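Side-chain contact in pfam DUF1093 family protein (Bacillus subtilis, PDB 3NPP), which is of unknown function, an uncharacterized member of the DUF1093 family probably made with a signal sequence and seen here without its N-terminal part: residues 14-19 against 44-49. Sequence-based numbering, arbitrary orientation.
Sequences VQIDRD and VTFFAG
Two three-stranded antiparallel sheets meet in the buried core of this small beta-rich fold, and Val-14 and Val-44 touch where strands 9-15 and 41-48, each outermost in its sheet within this chain, face each other. Their CA atoms stand 8.5 Å apart and no hydrogen bond joins the two segments; the contact is made by apolar side chains. Methyl meets methyl: CG1 of Val-14 lies 3.5 Å from CG1 of Val-44. With chi1 at 58°, CG1 of Val-44 sits between its backbone N and carbonyl carbon, on the side that meets Val-14. Two residues on along the strand, Phe-46 also turns inward and points its ring toward 14-19. Ile-16 meets it at the ring edge, its CD1 lying near the ring plane and 4.1 Å from Phe-46 CZ. The other methyl of Val-14, CG2, comes in obliquely and more loosely, 4.4 Å from Phe-46 CE1. All four touching residues are buried, and this apolar packing, with no strand pairing across it, joins the end of strand 9-15 and the turn after it to strand 41-48. Ile-16 lies just past the end of its strand, at the centre of an inverse gamma turn closed by a weak bond from Asp-17 N to Gln-15 O (2.8 Å). Leu-58, on the neighbouring strand 57-63, touches both Val-14 and Phe-46, while Leu-52 packs on both Ile-16 and Phe-46. At Val-44 the sheet continues into the second subunit through parallel strand pairing, and Phe-3 of that subunit packs on this valine.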
ATOM      1  N   VAL A  14       0.891 -18.831   5.713  1.00 23.07           N
ATOM      2  CA  VAL A  14       1.808 -19.726   5.014  1.00 24.11           C
ATOM      3  C   VAL A  14       2.502 -20.647   6.005  1.00 24.77           C
ATOM      4  O   VAL A  14       2.555 -20.347   7.226  1.00 23.02           O
ATOM      5  CB  VAL A  14       2.895 -18.925   4.239  1.00 24.62           C
ATOM      6  CG1 VAL A  14       2.259 -18.079   3.156  1.00 23.37           C
ATOM      7  CG2 VAL A  14       3.756 -18.094   5.183  1.00 22.60           C
ATOM      8  N   GLN A  15       3.023 -21.762   5.491  1.00 25.50           N
ATOM      9  CA  GLN A  15       3.982 -22.565   6.227  1.00 26.92           C
ATOM     10  C   GLN A  15       5.327 -22.452   5.548  1.00 26.88           C
ATOM     11  O   GLN A  15       5.404 -22.523   4.324  1.00 27.89           O
ATOM     12  CB  GLN A  15       3.541 -24.046   6.312  1.00 27.87           C
ATOM     13  CG  GLN A  15       4.438 -24.862   7.249  1.00 28.01           C
ATOM     14  CD  GLN A  15       3.949 -26.270   7.489  1.00 30.63           C
ATOM     15  OE1 GLN A  15       3.283 -26.861   6.659  1.00 28.60           O
ATOM     16  NE2 GLN A  15       4.295 -26.812   8.644  1.00 31.14           N
ATOM     17  N   ILE A  16       6.397 -22.360   6.337  1.00 27.98           N
ATOM     18  CA  ILE A  16       7.754 -22.289   5.798  1.00 29.40           C
ATOM     19  C   ILE A  16       8.153 -23.725   5.382  1.00 32.54           C
ATOM     20  O   ILE A  16       8.820 -24.458   6.134  1.00 33.38           O
ATOM     21  CB  ILE A  16       8.766 -21.632   6.804  1.00 29.65           C
ATOM     22  CG1 ILE A  16       8.251 -20.281   7.323  1.00 28.82           C
ATOM     23  CG2 ILE A  16      10.158 -21.397   6.136  1.00 27.87           C
ATOM     24  CD1 ILE A  16       7.833 -19.280   6.236  1.00 26.07           C
ATOM     25  N   ASP A  17       7.649 -24.123   4.206  1.00 33.85           N
ATOM     26  CA  ASP A  17       7.810 -25.459   3.659  1.00 36.34           C
ATOM     27  C   ASP A  17       8.676 -25.507   2.387  1.00 37.90           C
ATOM     28  O   ASP A  17       8.683 -26.530   1.692  1.00 39.79           O
ATOM     29  CB  ASP A  17       6.432 -26.148   3.439  1.00 37.20           C
ATOM     30  CG  ASP A  17       5.538 -25.438   2.405  1.00 39.68           C
ATOM     31  OD1 ASP A  17       5.815 -24.299   1.910  1.00 38.23           O
ATOM     32  OD2 ASP A  17       4.490 -26.026   2.128  1.00 44.70           O
ATOM     33  N   ARG A  18       9.394 -24.415   2.115  1.00 37.25           N
ATOM     34  CA  ARG A  18      10.345 -24.314   1.015  0.50 39.04           C
ATOM     35  C   ARG A  18      11.601 -23.624   1.561  1.00 38.58           C
ATOM     36  O   ARG A  18      11.534 -22.855   2.554  1.00 36.91           O
ATOM     37  CB  ARG A  18       9.767 -23.470  -0.138  0.50 40.02           C
ATOM     38  CG  ARG A  18       8.375 -23.881  -0.632  0.50 41.83           C
ATOM     39  CD  ARG A  18       8.379 -25.263  -1.227  0.50 44.93           C
ATOM     40  NE  ARG A  18       7.181 -26.006  -0.855  0.50 47.75           N
ATOM     41  CZ  ARG A  18       6.237 -26.377  -1.709  0.50 49.68           C
ATOM     42  NH1 ARG A  18       6.343 -26.073  -2.998  0.50 51.38           N
ATOM     43  NH2 ARG A  18       5.190 -27.047  -1.270  0.50 49.90           N
ATOM     44  N   ASP A  19      12.740 -23.889   0.929  1.00 36.67           N
ATOM     45  CA  ASP A  19      13.956 -23.150   1.213  1.00 35.57           C
ATOM     46  C   ASP A  19      13.761 -21.680   0.887  1.00 32.87           C
ATOM     47  O   ASP A  19      13.102 -21.329  -0.081  1.00 32.04           O
ATOM     48  CB  ASP A  19      15.128 -23.660   0.371  1.00 37.13           C
ATOM     49  CG  ASP A  19      15.734 -24.934   0.909  1.00 41.12           C
ATOM     50  OD1 ASP A  19      15.271 -25.455   1.950  1.00 43.03           O
ATOM     51  OD2 ASP A  19      16.692 -25.417   0.276  1.00 47.19           O
ATOM     52  N   VAL A  44       2.689 -15.482  -2.104  1.00 26.25           N
ATOM     53  CA  VAL A  44       3.267 -14.338  -1.425  1.00 25.37           C
ATOM     54  C   VAL A  44       4.803 -14.438  -1.453  1.00 25.46           C
ATOM     55  O   VAL A  44       5.356 -15.491  -1.179  1.00 26.04           O
ATOM     56  CB  VAL A  44       2.691 -14.203   0.015  1.00 25.14           C
ATOM     57  CG1 VAL A  44       2.929 -15.464   0.861  1.00 24.74           C
ATOM     58  CG2 VAL A  44       3.228 -12.951   0.689  1.00 24.35           C
ATOM     59  N   THR A  45       5.449 -13.348  -1.846  1.00 24.39           N
ATOM     60  CA  THR A  45       6.873 -13.145  -1.740  1.00 23.94           C
ATOM     61  C   THR A  45       7.114 -12.132  -0.632  1.00 23.03           C
ATOM     62  O   THR A  45       6.543 -11.067  -0.660  1.00 23.92           O
ATOM     63  CB  THR A  45       7.423 -12.610  -3.042  1.00 25.04           C
ATOM     64  OG1 THR A  45       7.320 -13.632  -4.019  1.00 24.57           O
ATOM     65  CG2 THR A  45       8.885 -12.168  -2.921  1.00 25.13           C
ATOM     66  N   PHE A  46       7.952 -12.481   0.334  1.00 21.50           N
ATOM     67  CA  PHE A  46       8.258 -11.624   1.432  1.00 20.95           C
ATOM     68  C   PHE A  46       9.679 -11.890   1.919  1.00 21.91           C
ATOM     69  O   PHE A  46      10.298 -12.915   1.551  1.00 21.61           O
ATOM     70  CB  PHE A  46       7.250 -11.826   2.547  1.00 21.06           C
ATOM     71  CG  PHE A  46       7.276 -13.216   3.163  1.00 21.52           C
ATOM     72  CD1 PHE A  46       6.582 -14.262   2.578  1.00 21.59           C
ATOM     73  CD2 PHE A  46       7.997 -13.461   4.325  1.00 21.60           C
ATOM     74  CE1 PHE A  46       6.601 -15.502   3.143  1.00 23.59           C
ATOM     75  CE2 PHE A  46       8.036 -14.715   4.887  1.00 21.09           C
ATOM     76  CZ  PHE A  46       7.344 -15.728   4.320  1.00 22.75           C
ATOM     77  N   PHE A  47      10.189 -10.977   2.741  1.00 21.99           N
ATOM     78  CA  PHE A  47      11.576 -11.044   3.228  1.00 23.16           C
ATOM     79  C   PHE A  47      11.591 -10.976   4.746  1.00 23.39           C
ATOM     80  O   PHE A  47      10.799 -10.248   5.327  1.00 23.38           O
ATOM     81  CB  PHE A  47      12.414  -9.905   2.660  1.00 23.16           C
ATOM     82  CG  PHE A  47      12.571  -9.954   1.182  1.00 24.60           C
ATOM     83  CD1 PHE A  47      11.556  -9.494   0.349  1.00 24.73           C
ATOM     84  CD2 PHE A  47      13.737 -10.435   0.608  1.00 25.80           C
ATOM     85  CE1 PHE A  47      11.687  -9.539  -1.032  1.00 24.04           C
ATOM     86  CE2 PHE A  47      13.881 -10.474  -0.767  1.00 27.01           C
ATOM     87  CZ  PHE A  47      12.849 -10.021  -1.589  1.00 26.68           C
ATOM     88  N   ALA A  48      12.480 -11.735   5.382  1.00 23.32           N
ATOM     89  CA  ALA A  48      12.718 -11.614   6.817  1.00 23.72           C
ATOM     90  C   ALA A  48      14.179 -11.271   7.031  1.00 24.71           C
ATOM     91  O   ALA A  48      15.030 -11.625   6.220  1.00 26.58           O
ATOM     92  CB  ALA A  48      12.339 -12.926   7.540  1.00 23.09           C
ATOM     93  N   GLY A  49      14.475 -10.591   8.136  1.00 25.71           N
ATOM     94  CA  GLY A  49      15.846 -10.248   8.524  1.00 26.23           C
ATOM     95  C   GLY A  49      16.641 -11.373   9.155  1.00 28.56           C
ATOM     96  O   GLY A  49      17.761 -11.132   9.626  1.00 28.03           O
TER